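Local structure of bifunctional pinoresinol-lariciresinol reductase 1 (Thuja plicata, 1QYD) at residues M224-R238 against K301-V313. The protein reduces (-)-pinoresinol to (-)-lariciresinol and then to (+)-secoisolariciresinol in lignan biosynthesis, using the 4R-hydride of NADPH. Numbering follows the deposited sequence.
Sequences MNILSQKEVIQIWER and KYVTMDSYLERYV
In this NmrA-type reductase the C-terminal helix 305-309 packs on helix 229-241, and Asn225, next to the short strand 226-228, grips the loop leading into it. Asn225 ND2 donates to Val303 O at 2.9 Å, nearly straight (169°) and within both the amide and carbonyl planes; the same nitrogen also bonds Trp194 O of the neighbouring strand 191-195. With CG beside the backbone N (chi1 -54°), Asn225 OD1 is brought to 3.4 Å from CA of Thr304, the N-cap residue of helix 305-309. An alanine here is likely to leave the Val303 and Trp194 carbonyls without this shared donor and the loop less firmly held. Beside it, Met224 CB meets the edge of the Tyr302 ring at CE2, 3.6 Å away, while Met224 SD lies obliquely to that ring, 5.4 Å from its centroid, a Met-aromatic contact.

Between the helices, Ile235 CG2 touches Leu309 CD1 (3.8 Å) and Ile235 CD1 reaches Met305 CB (3.9 Å); the Val232 side chain crosses that of Leu309 at about a right angle. Arg238 NE and Asp306 OD2 form a long salt bridge (3.8 Å). The axes of segments 229-238 and 305-309 approach to 9.7 Å and cross at -51°, a mainly apolar helix-helix packing that joins the chain's C-terminal end to the strand-helix unit 226-241.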
ATOM      1  N   MET A 224      13.432 -30.780 -15.096  1.00 20.07           N
ATOM      2  CA  MET A 224      14.321 -30.253 -16.127  1.00 23.89           C
ATOM      3  C   MET A 224      14.649 -28.761 -16.067  1.00 24.07           C
ATOM      4  O   MET A 224      15.744 -28.334 -16.474  1.00 30.93           O
ATOM      5  CB  MET A 224      13.741 -30.546 -17.514  1.00 23.74           C
ATOM      6  CG  MET A 224      13.934 -32.005 -17.890  1.00 28.36           C
ATOM      7  SD  MET A 224      13.625 -32.416 -19.632  1.00 36.67           S
ATOM      8  CE  MET A 224      15.123 -31.771 -20.332  1.00 40.24           C
ATOM      9  N   ASN A 225      13.690 -27.983 -15.549  1.00 16.03           N
ATOM     10  CA  ASN A 225      13.856 -26.559 -15.454  1.00  5.11           C
ATOM     11  C   ASN A 225      14.275 -26.141 -14.068  1.00  7.94           C
ATOM     12  O   ASN A 225      13.962 -25.013 -13.696  1.00  9.51           O
ATOM     13  CB  ASN A 225      12.572 -25.854 -15.814  1.00  7.31           C
ATOM     14  CG  ASN A 225      11.972 -26.229 -17.162  1.00 16.13           C
ATOM     15  OD1 ASN A 225      12.343 -27.225 -17.802  1.00 18.74           O
ATOM     16  ND2 ASN A 225      10.999 -25.407 -17.578  1.00 11.40           N
ATOM     17  N   ILE A 226      14.953 -26.972 -13.233  1.00 12.65           N
ATOM     18  CA  ILE A 226      15.495 -26.439 -11.971  1.00 12.13           C
ATOM     19  C   ILE A 226      16.948 -26.033 -12.274  1.00 17.23           C
ATOM     20  O   ILE A 226      17.966 -26.704 -12.020  1.00 24.74           O
ATOM     21  CB  ILE A 226      15.477 -27.477 -10.853  1.00 11.90           C
ATOM     22  CG1 ILE A 226      14.079 -28.049 -10.620  1.00 17.81           C
ATOM     23  CG2 ILE A 226      16.009 -26.757  -9.610  1.00  8.98           C
ATOM     24  CD1 ILE A 226      14.006 -29.417  -9.922  1.00 14.74           C
ATOM     25  N   LEU A 227      16.986 -24.829 -12.843  1.00 12.85           N
ATOM     26  CA  LEU A 227      18.205 -24.298 -13.383  1.00  7.96           C
ATOM     27  C   LEU A 227      18.658 -22.992 -12.781  1.00  9.94           C
ATOM     28  O   LEU A 227      17.894 -22.098 -12.418  1.00  7.64           O
ATOM     29  CB  LEU A 227      18.006 -24.150 -14.867  1.00  2.00           C
ATOM     30  CG  LEU A 227      17.555 -25.364 -15.627  1.00  2.00           C
ATOM     31  CD1 LEU A 227      17.143 -24.979 -17.018  1.00  2.00           C
ATOM     32  CD2 LEU A 227      18.652 -26.364 -15.598  1.00 10.26           C
ATOM     33  N   SER A 228      19.982 -22.937 -12.700  1.00 12.56           N
ATOM     34  CA  SER A 228      20.655 -21.758 -12.216  1.00 11.11           C
ATOM     35  C   SER A 228      20.597 -20.669 -13.275  1.00  7.49           C
ATOM     36  O   SER A 228      20.134 -20.913 -14.391  1.00  2.00           O
ATOM     37  CB  SER A 228      22.115 -22.120 -11.854  1.00 16.69           C
ATOM     38  OG  SER A 228      23.000 -22.614 -12.867  1.00 16.16           O
ATOM     39  N   GLN A 229      21.061 -19.466 -12.914  1.00  7.62           N
ATOM     40  CA  GLN A 229      21.052 -18.313 -13.808  1.00  9.36           C
ATOM     41  C   GLN A 229      21.903 -18.467 -15.048  1.00 12.92           C
ATOM     42  O   GLN A 229      21.464 -18.190 -16.157  1.00 16.93           O
ATOM     43  CB  GLN A 229      21.539 -17.074 -13.097  1.00 11.48           C
ATOM     44  CG  GLN A 229      21.372 -15.848 -14.005  1.00  7.35           C
ATOM     45  CD  GLN A 229      21.918 -14.606 -13.349  1.00  2.85           C
ATOM     46  OE1 GLN A 229      22.452 -14.622 -12.236  1.00  5.18           O
ATOM     47  NE2 GLN A 229      21.780 -13.510 -14.082  1.00  9.13           N
ATOM     48  N   LYS A 230      23.138 -18.870 -14.755  1.00 15.57           N
ATOM     49  CA  LYS A 230      24.194 -19.155 -15.691  1.00 11.86           C
ATOM     50  C   LYS A 230      23.750 -20.290 -16.603  1.00  9.48           C
ATOM     51  O   LYS A 230      23.972 -20.211 -17.807  1.00 19.67           O
ATOM     52  CB  LYS A 230      25.391 -19.478 -14.808  1.00 22.08           C
ATOM     53  CG  LYS A 230      26.832 -19.681 -15.264  1.00 27.20           C
ATOM     54  CD  LYS A 230      27.622 -20.024 -13.972  1.00 32.29           C
ATOM     55  CE  LYS A 230      29.109 -20.406 -14.196  1.00 38.24           C
ATOM     56  NZ  LYS A 230      29.747 -21.059 -13.053  1.00 30.18           N
ATOM     57  N   GLU A 231      23.107 -21.352 -16.128  1.00  2.37           N
ATOM     58  CA  GLU A 231      22.684 -22.395 -17.035  1.00  5.18           C
ATOM     59  C   GLU A 231      21.590 -22.034 -17.987  1.00 10.31           C
ATOM     60  O   GLU A 231      21.452 -22.769 -18.961  1.00 17.06           O
ATOM     61  CB  GLU A 231      22.164 -23.588 -16.353  1.00 11.57           C
ATOM     62  CG  GLU A 231      23.153 -24.284 -15.456  1.00 16.78           C
ATOM     63  CD  GLU A 231      22.405 -25.380 -14.737  1.00 21.72           C
ATOM     64  OE1 GLU A 231      21.756 -25.088 -13.731  1.00 21.21           O
ATOM     65  OE2 GLU A 231      22.446 -26.512 -15.217  1.00 30.31           O
ATOM     66  N   VAL A 232      20.763 -21.009 -17.706  1.00 15.33           N
ATOM     67  CA  VAL A 232      19.765 -20.502 -18.662  1.00 19.54           C
ATOM     68  C   VAL A 232      20.466 -19.564 -19.663  1.00 18.33           C
ATOM     69  O   VAL A 232      20.080 -19.487 -20.833  1.00 20.20           O
ATOM     70  CB  VAL A 232      18.604 -19.740 -17.923  1.00 23.03           C
ATOM     71  CG1 VAL A 232      17.636 -18.948 -18.852  1.00  6.66           C
ATOM     72  CG2 VAL A 232      17.833 -20.826 -17.191  1.00 17.27           C
ATOM     73  N   ILE A 233      21.519 -18.858 -19.220  1.00 13.20           N
ATOM     74  CA  ILE A 233      22.340 -18.067 -20.105  1.00 10.82           C
ATOM     75  C   ILE A 233      22.971 -19.038 -21.051  1.00 11.68           C
ATOM     76  O   ILE A 233      23.078 -18.711 -22.221  1.00 19.46           O
ATOM     77  CB  ILE A 233      23.450 -17.338 -19.399  1.00  2.56           C
ATOM     78  CG1 ILE A 233      22.887 -16.426 -18.319  1.00  7.21           C
ATOM     79  CG2 ILE A 233      24.211 -16.539 -20.438  1.00 13.24           C
ATOM     80  CD1 ILE A 233      23.779 -15.394 -17.588  1.00  2.00           C
ATOM     81  N   GLN A 234      23.321 -20.233 -20.565  1.00 18.97           N
ATOM     82  CA  GLN A 234      23.957 -21.259 -21.375  1.00 25.91           C
ATOM     83  C   GLN A 234      23.132 -21.952 -22.431  1.00 29.70           C
ATOM     84  O   GLN A 234      23.717 -22.438 -23.411  1.00 38.54           O
ATOM     85  CB  GLN A 234      24.531 -22.320 -20.496  1.00 26.83           C
ATOM     86  CG  GLN A 234      25.902 -21.914 -19.994  1.00 27.85           C
ATOM     87  CD  GLN A 234      26.479 -22.939 -19.038  1.00 30.98           C
ATOM     88  OE1 GLN A 234      27.108 -22.584 -18.040  1.00 39.52           O
ATOM     89  NE2 GLN A 234      26.269 -24.232 -19.304  1.00 24.49           N
ATOM     90  N   ILE A 235      21.806 -22.012 -22.240  1.00 24.47           N
ATOM     91  CA  ILE A 235      20.888 -22.514 -23.257  1.00 18.35           C
ATOM     92  C   ILE A 235      20.781 -21.444 -24.340  1.00 18.08           C
ATOM     93  O   ILE A 235      20.593 -21.784 -25.507  1.00 13.14           O
ATOM     94  CB  ILE A 235      19.512 -22.794 -22.606  1.00 21.56           C
ATOM     95  CG1 ILE A 235      19.642 -23.948 -21.602  1.00 21.24           C
ATOM     96  CG2 ILE A 235      18.478 -23.121 -23.683  1.00 22.63           C
ATOM     97  CD1 ILE A 235      18.527 -24.101 -20.544  1.00  2.00           C
ATOM     98  N   TRP A 236      20.903 -20.146 -23.991  1.00 16.60           N
ATOM     99  CA  TRP A 236      20.865 -19.088 -24.994  1.00 17.87           C
ATOM    100  C   TRP A 236      22.125 -19.187 -25.829  1.00 21.53           C
ATOM    101  O   TRP A 236      22.071 -19.213 -27.058  1.00 19.76           O
ATOM    102  CB  TRP A 236      20.832 -17.644 -24.425  1.00 17.50           C
ATOM    103  CG  TRP A 236      20.433 -16.629 -25.528  1.00 22.01           C
ATOM    104  CD1 TRP A 236      19.416 -16.920 -26.410  1.00 25.05           C
ATOM    105  CD2 TRP A 236      20.978 -15.403 -25.802  1.00 22.26           C
ATOM    106  NE1 TRP A 236      19.315 -15.911 -27.228  1.00 24.89           N
ATOM    107  CE2 TRP A 236      20.222 -14.992 -26.901  1.00 22.37           C
ATOM    108  CE3 TRP A 236      21.979 -14.573 -25.324  1.00 30.16           C
ATOM    109  CZ2 TRP A 236      20.433 -13.768 -27.542  1.00 31.28           C
ATOM    110  CZ3 TRP A 236      22.202 -13.343 -25.963  1.00 33.49           C
ATOM    111  CH2 TRP A 236      21.445 -12.930 -27.061  1.00 29.13           C
ATOM    112  N   GLU A 237      23.261 -19.289 -25.130  1.00 25.41           N
ATOM    113  CA  GLU A 237      24.551 -19.419 -25.764  1.00 25.65           C
ATOM    114  C   GLU A 237      24.486 -20.573 -26.724  1.00 23.91           C
ATOM    115  O   GLU A 237      24.639 -20.327 -27.922  1.00 28.55           O
ATOM    116  CB  GLU A 237      25.622 -19.649 -24.718  1.00 25.83           C
ATOM    117  CG  GLU A 237      26.105 -18.299 -24.248  1.00 19.71           C
ATOM    118  CD  GLU A 237      26.970 -18.238 -23.010  1.00 25.51           C
ATOM    119  OE1 GLU A 237      27.118 -17.122 -22.540  1.00 25.37           O
ATOM    120  OE2 GLU A 237      27.480 -19.246 -22.505  1.00 27.75           O
ATOM    121  N   ARG A 238      24.084 -21.753 -26.231  1.00 19.32           N
ATOM    122  CA  ARG A 238      23.963 -22.929 -27.088  1.00 21.90           C
ATOM    123  C   ARG A 238      23.028 -22.714 -28.284  1.00 26.71           C
ATOM    124  O   ARG A 238      23.223 -23.336 -29.334  1.00 28.30           O
ATOM    125  CB  ARG A 238      23.468 -24.116 -26.255  1.00 14.89           C
ATOM    126  CG  ARG A 238      23.363 -25.417 -27.038  1.00 21.80           C
ATOM    127  CD  ARG A 238      22.433 -26.470 -26.416  1.00 30.87           C
ATOM    128  NE  ARG A 238      20.995 -26.278 -26.695  1.00 34.53           N
ATOM    129  CZ  ARG A 238      20.395 -26.587 -27.875  1.00 35.67           C
ATOM    130  NH1 ARG A 238      21.070 -27.096 -28.931  1.00 31.54           N
ATOM    131  NH2 ARG A 238      19.071 -26.431 -27.987  1.00 27.73           N
ATOM    132  N   LYS A 301       2.466 -32.058 -20.228  1.00 38.35           N
ATOM    133  CA  LYS A 301       3.547 -31.602 -21.105  1.00 38.72           C
ATOM    134  C   LYS A 301       4.316 -30.318 -20.711  1.00 39.26           C
ATOM    135  O   LYS A 301       3.858 -29.194 -21.016  1.00 43.82           O
ATOM    136  CB  LYS A 301       2.913 -31.457 -22.525  1.00 43.22           C
ATOM    137  CG  LYS A 301       1.626 -30.580 -22.765  1.00 38.64           C
ATOM    138  CD  LYS A 301       0.319 -31.384 -22.959  1.00 35.38           C
ATOM    139  CE  LYS A 301      -0.342 -31.844 -21.670  1.00 34.14           C
ATOM    140  NZ  LYS A 301      -1.278 -32.940 -21.865  1.00 31.74           N
ATOM    141  N   TYR A 302       5.478 -30.402 -20.026  1.00 35.13           N
ATOM    142  CA  TYR A 302       6.148 -29.151 -19.715  1.00 32.08           C
ATOM    143  C   TYR A 302       7.264 -28.858 -20.686  1.00 31.44           C
ATOM    144  O   TYR A 302       8.007 -29.708 -21.184  1.00 30.73           O
ATOM    145  CB  TYR A 302       6.721 -29.104 -18.268  1.00 28.69           C
ATOM    146  CG  TYR A 302       7.799 -30.091 -17.895  1.00 31.20           C
ATOM    147  CD1 TYR A 302       7.426 -31.327 -17.370  1.00 26.42           C
ATOM    148  CD2 TYR A 302       9.152 -29.780 -18.114  1.00 35.32           C
ATOM    149  CE1 TYR A 302       8.410 -32.270 -17.067  1.00 29.98           C
ATOM    150  CE2 TYR A 302      10.140 -30.728 -17.816  1.00 35.18           C
ATOM    151  CZ  TYR A 302       9.761 -31.973 -17.294  1.00 36.26           C
ATOM    152  OH  TYR A 302      10.719 -32.940 -17.015  1.00 41.96           O
ATOM    153  N   VAL A 303       7.235 -27.570 -20.976  1.00 29.33           N
ATOM    154  CA  VAL A 303       8.208 -26.927 -21.825  1.00 27.58           C
ATOM    155  C   VAL A 303       9.455 -26.615 -21.018  1.00 27.17           C
ATOM    156  O   VAL A 303       9.438 -26.114 -19.889  1.00 32.93           O
ATOM    157  CB  VAL A 303       7.527 -25.683 -22.399  1.00 20.36           C
ATOM    158  CG1 VAL A 303       8.472 -24.686 -22.993  1.00 17.80           C
ATOM    159  CG2 VAL A 303       6.645 -26.176 -23.514  1.00 28.97           C
ATOM    160  N   THR A 304      10.547 -27.017 -21.659  1.00 26.75           N
ATOM    161  CA  THR A 304      11.894 -26.822 -21.140  1.00 18.82           C
ATOM    162  C   THR A 304      12.377 -25.439 -21.589  1.00 19.80           C
ATOM    163  O   THR A 304      11.791 -24.835 -22.502  1.00 16.18           O
ATOM    164  CB  THR A 304      12.785 -27.977 -21.672  1.00 14.91           C
ATOM    165  OG1 THR A 304      12.970 -27.882 -23.083  1.00 16.13           O
ATOM    166  CG2 THR A 304      12.104 -29.301 -21.384  1.00 10.85           C
ATOM    167  N   MET A 305      13.414 -24.882 -20.938  1.00 16.43           N
ATOM    168  CA  MET A 305      13.918 -23.568 -21.328  1.00 11.82           C
ATOM    169  C   MET A 305      14.697 -23.554 -22.652  1.00 10.15           C
ATOM    170  O   MET A 305      15.065 -22.530 -23.196  1.00  7.59           O
ATOM    171  CB  MET A 305      14.768 -23.051 -20.198  1.00 11.27           C
ATOM    172  CG  MET A 305      13.984 -23.067 -18.917  1.00 15.87           C
ATOM    173  SD  MET A 305      12.392 -22.292 -19.244  1.00 17.60           S
ATOM    174  CE  MET A 305      13.035 -20.667 -19.187  1.00 21.80           C
ATOM    175  N   ASP A 306      14.949 -24.732 -23.193  1.00 10.44           N
ATOM    176  CA  ASP A 306      15.558 -24.995 -24.470  1.00 10.41           C
ATOM    177  C   ASP A 306      14.437 -24.777 -25.448  1.00 11.19           C
ATOM    178  O   ASP A 306      14.531 -23.931 -26.321  1.00 17.61           O
ATOM    179  CB  ASP A 306      16.056 -26.442 -24.484  1.00 14.84           C
ATOM    180  CG  ASP A 306      17.221 -26.715 -23.521  1.00 22.23           C
ATOM    181  OD1 ASP A 306      17.034 -26.732 -22.297  1.00 21.74           O
ATOM    182  OD2 ASP A 306      18.345 -26.885 -24.004  1.00 30.06           O
ATOM    183  N   SER A 307      13.321 -25.471 -25.299  1.00 13.31           N
ATOM    184  CA  SER A 307      12.206 -25.285 -26.200  1.00 17.09           C
ATOM    185  C   SER A 307      11.503 -23.926 -26.078  1.00 12.34           C
ATOM    186  O   SER A 307      10.993 -23.403 -27.073  1.00 12.70           O
ATOM    187  CB  SER A 307      11.299 -26.462 -25.943  1.00 16.58           C
ATOM    188  OG  SER A 307      12.079 -27.646 -26.130  1.00 20.86           O
ATOM    189  N   TYR A 308      11.497 -23.321 -24.883  1.00 10.05           N
ATOM    190  CA  TYR A 308      10.992 -21.969 -24.684  1.00  8.31           C
ATOM    191  C   TYR A 308      11.957 -20.947 -25.293  1.00  8.51           C
ATOM    192  O   TYR A 308      11.519 -20.040 -26.006  1.00  6.33           O
ATOM    193  CB  TYR A 308      10.824 -21.669 -23.200  1.00  8.95           C
ATOM    194  CG  TYR A 308      10.019 -20.400 -22.925  1.00 14.25           C
ATOM    195  CD1 TYR A 308       8.646 -20.504 -22.780  1.00  7.57           C
ATOM    196  CD2 TYR A 308      10.617 -19.135 -22.828  1.00 22.21           C
ATOM    197  CE1 TYR A 308       7.863 -19.384 -22.551  1.00 11.73           C
ATOM    198  CE2 TYR A 308       9.828 -17.996 -22.590  1.00 23.43           C
ATOM    199  CZ  TYR A 308       8.448 -18.139 -22.455  1.00 21.00           C
ATOM    200  OH  TYR A 308       7.631 -17.048 -22.223  1.00 27.63           O
ATOM    201  N   LEU A 309      13.283 -21.041 -25.052  1.00 12.85           N
ATOM    202  CA  LEU A 309      14.232 -20.130 -25.683  1.00 14.98           C
ATOM    203  C   LEU A 309      14.398 -20.368 -27.195  1.00 14.28           C
ATOM    204  O   LEU A 309      14.676 -19.428 -27.937  1.00 12.80           O
ATOM    205  CB  LEU A 309      15.570 -20.222 -24.896  1.00  9.29           C
ATOM    206  CG  LEU A 309      15.563 -19.448 -23.551  1.00  9.64           C
ATOM    207  CD1 LEU A 309      16.684 -19.913 -22.667  1.00 14.66           C
ATOM    208  CD2 LEU A 309      15.804 -17.962 -23.775  1.00  8.07           C
ATOM    209  N   GLU A 310      14.073 -21.575 -27.688  1.00 17.49           N
ATOM    210  CA  GLU A 310      14.102 -21.990 -29.095  1.00 21.57           C
ATOM    211  C   GLU A 310      13.054 -21.249 -29.931  1.00 20.36           C
ATOM    212  O   GLU A 310      12.613 -21.714 -30.985  1.00 26.21           O
ATOM    213  CB  GLU A 310      13.882 -23.532 -29.132  1.00 27.50           C
ATOM    214  CG  GLU A 310      14.048 -24.427 -30.375  1.00 37.76           C
ATOM    215  CD  GLU A 310      14.012 -25.952 -30.097  1.00 44.89           C
ATOM    216  OE1 GLU A 310      15.086 -26.554 -29.999  1.00 45.10           O
ATOM    217  OE2 GLU A 310      12.934 -26.554 -29.986  1.00 40.46           O
ATOM    218  N   ARG A 311      12.640 -20.076 -29.460  1.00 15.16           N
ATOM    219  CA  ARG A 311      11.719 -19.213 -30.169  1.00 19.32           C
ATOM    220  C   ARG A 311      12.025 -17.771 -29.835  1.00 14.19           C
ATOM    221  O   ARG A 311      11.463 -16.866 -30.432  1.00 15.40           O
ATOM    222  CB  ARG A 311      10.242 -19.437 -29.794  1.00 23.40           C
ATOM    223  CG  ARG A 311       9.835 -19.142 -28.348  1.00 23.30           C
ATOM    224  CD  ARG A 311       8.301 -19.106 -28.174  1.00 32.66           C
ATOM    225  NE  ARG A 311       7.852 -19.457 -26.820  1.00 27.70           N
ATOM    226  CZ  ARG A 311       7.373 -20.680 -26.579  1.00 27.14           C
ATOM    227  NH1 ARG A 311       7.285 -21.607 -27.534  1.00 26.43           N
ATOM    228  NH2 ARG A 311       6.974 -20.997 -25.361  1.00 33.12           N
ATOM    229  N   TYR A 312      12.847 -17.518 -28.830  1.00 13.38           N
ATOM    230  CA  TYR A 312      13.236 -16.161 -28.544  1.00 12.93           C
ATOM    231  C   TYR A 312      14.309 -15.747 -29.542  1.00 17.60           C
ATOM    232  O   TYR A 312      14.645 -14.563 -29.669  1.00 23.01           O
ATOM    233  CB  TYR A 312      13.748 -16.098 -27.134  1.00 11.01           C
ATOM    234  CG  TYR A 312      12.866 -15.255 -26.240  1.00  2.00           C
ATOM    235  CD1 TYR A 312      12.932 -13.875 -26.332  1.00  3.91           C
ATOM    236  CD2 TYR A 312      12.033 -15.865 -25.305  1.00  7.73           C
ATOM    237  CE1 TYR A 312      12.170 -13.085 -25.472  1.00 13.33           C
ATOM    238  CE2 TYR A 312      11.255 -15.085 -24.443  1.00  8.36           C
ATOM    239  CZ  TYR A 312      11.330 -13.691 -24.525  1.00 17.61           C
ATOM    240  OH  TYR A 312      10.593 -12.898 -23.643  1.00 21.56           O
ATOM    241  N   VAL A 313      14.872 -16.755 -30.235  1.00 15.76           N
ATOM    242  CA  VAL A 313      15.798 -16.521 -31.317  1.00 11.44           C
ATOM    243  C   VAL A 313      15.083 -16.956 -32.605  1.00 16.44           C
ATOM    244  O   VAL A 313      14.715 -16.057 -33.354  1.00 22.42           O
ATOM    245  CB  VAL A 313      17.169 -17.289 -31.030  1.00 11.65           C
ATOM    246  CG1 VAL A 313      17.570 -16.886 -29.589  1.00 11.33           C
ATOM    247  CG2 VAL A 313      17.142 -18.798 -31.089  1.00  6.61           C
ATOM    248  OXT VAL A 313      14.791 -18.127 -32.846  1.00 16.67           O
TER